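Local coordinates for protein fatty acyl CoA synthetase FADD13 (FATTY-ACYL-CoA SYNTHETASE) (Mycobacterium tuberculosis, PDB 3R44) that is an acyl-CoA synthetase by name and a member of the ANL superfamily, with a large N-terminal AMP-binding region and a small C-terminal domain, at residues V438-I444 and A455-A461. Numbering follows the deposited sequence.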
ATOM      1  N   VAL A 438      28.475   0.348  21.062  1.00 28.60           N
ATOM      2  CA  VAL A 438      27.657   0.006  19.906  1.00 27.07           C
ATOM      3  C   VAL A 438      27.068   1.255  19.242  1.00 28.41           C
ATOM      4  O   VAL A 438      26.362   2.012  19.895  1.00 29.84           O
ATOM      5  CB  VAL A 438      26.483  -0.904  20.310  1.00 26.72           C
ATOM      6  CG1 VAL A 438      25.516  -1.025  19.128  1.00 21.88           C
ATOM      7  CG2 VAL A 438      27.016  -2.301  20.769  1.00 25.61           C
ATOM      8  N   SER A 439      27.291   1.453  17.943  1.00 27.17           N
ATOM      9  CA  SER A 439      26.711   2.624  17.280  1.00 29.23           C
ATOM     10  C   SER A 439      25.441   2.315  16.516  1.00 27.31           C
ATOM     11  O   SER A 439      24.596   3.179  16.403  1.00 27.05           O
ATOM     12  CB  SER A 439      27.695   3.333  16.340  1.00 30.15           C
ATOM     13  OG  SER A 439      28.288   2.502  15.398  1.00 33.38           O
ATOM     14  N   GLU A 440      25.347   1.124  15.941  1.00 25.01           N
ATOM     15  CA  GLU A 440      24.174   0.737  15.185  1.00 24.28           C
ATOM     16  C   GLU A 440      23.959  -0.763  15.337  1.00 21.47           C
ATOM     17  O   GLU A 440      24.916  -1.530  15.529  1.00 20.17           O
ATOM     18  CB  GLU A 440      24.304   1.035  13.671  1.00 24.78           C
ATOM     19  CG  GLU A 440      24.559   2.478  13.200  1.00 32.56           C
ATOM     20  CD  GLU A 440      25.132   2.481  11.778  1.00 36.90           C
ATOM     21  OE1 GLU A 440      24.384   2.201  10.820  1.00 40.65           O
ATOM     22  OE2 GLU A 440      26.335   2.739  11.628  1.00 42.11           O
ATOM     23  N   VAL A 441      22.699  -1.174  15.225  1.00 19.76           N
ATOM     24  CA  VAL A 441      22.338  -2.617  15.254  1.00 17.63           C
ATOM     25  C   VAL A 441      21.124  -2.888  14.390  1.00 17.17           C
ATOM     26  O   VAL A 441      20.168  -2.098  14.369  1.00 19.47           O
ATOM     27  CB  VAL A 441      22.099  -3.155  16.707  1.00 18.09           C
ATOM     28  CG1 VAL A 441      21.007  -2.411  17.386  1.00 19.90           C
ATOM     29  CG2 VAL A 441      21.781  -4.665  16.696  1.00 14.48           C
ATOM     30  N   ALA A 442      21.164  -3.969  13.638  1.00 14.94           N
ATOM     31  CA  ALA A 442      19.991  -4.447  12.908  1.00 15.85           C
ATOM     32  C   ALA A 442      19.925  -5.906  13.158  1.00 15.66           C
ATOM     33  O   ALA A 442      20.942  -6.582  13.028  1.00 17.03           O
ATOM     34  CB  ALA A 442      20.167  -4.216  11.438  1.00 17.08           C
ATOM     35  N   VAL A 443      18.717  -6.438  13.401  1.00 16.71           N
ATOM     36  CA  VAL A 443      18.504  -7.866  13.650  1.00 16.52           C
ATOM     37  C   VAL A 443      17.665  -8.452  12.514  1.00 16.71           C
ATOM     38  O   VAL A 443      16.646  -7.849  12.112  1.00 17.56           O
ATOM     39  CB  VAL A 443      17.847  -8.130  15.026  1.00 16.82           C
ATOM     40  CG1 VAL A 443      17.374  -9.623  15.181  1.00 18.10           C
ATOM     41  CG2 VAL A 443      18.823  -7.743  16.168  1.00 17.10           C
ATOM     42  N   ILE A 444      18.140  -9.572  11.987  1.00 17.23           N
ATOM     43  CA  ILE A 444      17.434 -10.383  10.986  1.00 17.91           C
ATOM     44  C   ILE A 444      17.423 -11.856  11.357  1.00 17.46           C
ATOM     45  O   ILE A 444      18.279 -12.355  12.099  1.00 18.19           O
ATOM     46  CB  ILE A 444      18.063 -10.282   9.575  1.00 19.22           C
ATOM     47  CG1 ILE A 444      19.537 -10.694   9.611  1.00 19.12           C
ATOM     48  CG2 ILE A 444      17.864  -8.872   9.019  1.00 21.23           C
ATOM     49  CD1 ILE A 444      20.173 -10.923   8.190  1.00 20.78           C
ATOM     50  N   ALA A 455      17.786 -15.523  15.316  1.00 21.16           N
ATOM     51  CA  ALA A 455      17.976 -14.096  15.314  1.00 19.23           C
ATOM     52  C   ALA A 455      19.446 -13.795  15.326  1.00 18.07           C
ATOM     53  O   ALA A 455      20.160 -14.243  16.206  1.00 19.64           O
ATOM     54  CB  ALA A 455      17.332 -13.480  16.540  1.00 20.50           C
ATOM     55  N   ALA A 456      19.909 -13.094  14.304  1.00 16.75           N
ATOM     56  CA  ALA A 456      21.256 -12.648  14.159  1.00 15.95           C
ATOM     57  C   ALA A 456      21.284 -11.129  14.336  1.00 15.20           C
ATOM     58  O   ALA A 456      20.604 -10.405  13.613  1.00 16.44           O
ATOM     59  CB  ALA A 456      21.800 -12.961  12.752  1.00 15.74           C
ATOM     60  N   ALA A 457      22.070 -10.653  15.273  1.00 14.15           N
ATOM     61  CA  ALA A 457      22.316  -9.201  15.424  1.00 13.70           C
ATOM     62  C   ALA A 457      23.515  -8.763  14.631  1.00 14.41           C
ATOM     63  O   ALA A 457      24.634  -9.209  14.891  1.00 15.85           O
ATOM     64  CB  ALA A 457      22.510  -8.890  16.935  1.00 14.82           C
ATOM     65  N   ILE A 458      23.299  -7.868  13.675  1.00 13.94           N
ATOM     66  CA  ILE A 458      24.369  -7.262  12.892  1.00 13.98           C
ATOM     67  C   ILE A 458      24.716  -5.920  13.565  1.00 14.47           C
ATOM     68  O   ILE A 458      23.871  -5.008  13.687  1.00 15.90           O
ATOM     69  CB  ILE A 458      23.981  -7.113  11.421  1.00 13.69           C
ATOM     70  CG1 ILE A 458      23.617  -8.501  10.822  1.00 19.25           C
ATOM     71  CG2 ILE A 458      25.186  -6.606  10.686  1.00 15.37           C
ATOM     72  CD1 ILE A 458      22.270  -8.826  10.885  1.00 24.28           C
ATOM     73  N   VAL A 459      25.930  -5.819  14.054  1.00 13.88           N
ATOM     74  CA  VAL A 459      26.265  -4.758  14.987  1.00 14.49           C
ATOM     75  C   VAL A 459      27.418  -3.972  14.422  1.00 15.55           C
ATOM     76  O   VAL A 459      28.421  -4.567  14.006  1.00 16.90           O
ATOM     77  CB  VAL A 459      26.655  -5.336  16.360  1.00 16.21           C
ATOM     78  CG1 VAL A 459      27.137  -4.192  17.231  1.00 14.63           C
ATOM     79  CG2 VAL A 459      25.418  -6.087  17.002  1.00 17.22           C
ATOM     80  N   VAL A 460      27.306  -2.655  14.416  1.00 16.83           N
ATOM     81  CA  VAL A 460      28.429  -1.774  14.143  1.00 17.29           C
ATOM     82  C   VAL A 460      28.874  -1.223  15.480  1.00 19.13           C
ATOM     83  O   VAL A 460      28.079  -0.604  16.227  1.00 19.46           O
ATOM     84  CB  VAL A 460      28.034  -0.628  13.148  1.00 16.64           C
ATOM     85  CG1 VAL A 460      29.214   0.302  12.855  1.00 18.12           C
ATOM     86  CG2 VAL A 460      27.395  -1.189  11.895  1.00 17.31           C
ATOM     87  N   ALA A 461      30.126  -1.495  15.851  1.00 20.53           N
ATOM     88  CA  ALA A 461      30.617  -1.130  17.179  1.00 22.62           C
ATOM     89  C   ALA A 461      32.107  -0.908  17.166  1.00 24.91           C
ATOM     90  O   ALA A 461      32.806  -1.308  16.205  1.00 24.46           O
ATOM     91  CB  ALA A 461      30.295  -2.207  18.196  1.00 23.99           C
TER
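An antiparallel beta hairpin carries a classic beta bulge at its open end, where S439 and E440 both face V460. V460 O takes three donors: S439 N at 2.8 Å, E440 N at 3.2 Å, and the hydroxyl S439 OG, also 3.2 Å away. The hydroxyl stands above the carbonyl plane, brought there by a chi1 of 53° that sets OG between the backbone N and carbonyl carbon. Beyond the bulge the ladder is regular, with A442 paired to I458 and I444 to A456 through two N-H...O bonds each; A456 N to I444 O measures 2.8 Å.

The hairpin forms two of the three strands of the C-terminal domain's sheet, and strand 487-490 runs along the other edge of 455-461. Helices pack on both faces. On the face toward helix 504-511, I444 crosses I458 with CG1 only 3.5 Å from I458 CD1, while E440 lies alongside V460 and its OE1 reaches out to a salt bridge with R496. On the other face V441 CG2 meets V459 CG2 at 3.9 Å. Further along, V443 straddles two alanines: CG1 touches A455 CB at 4.1 Å and CG2 touches A457 CB, against helix 425-432.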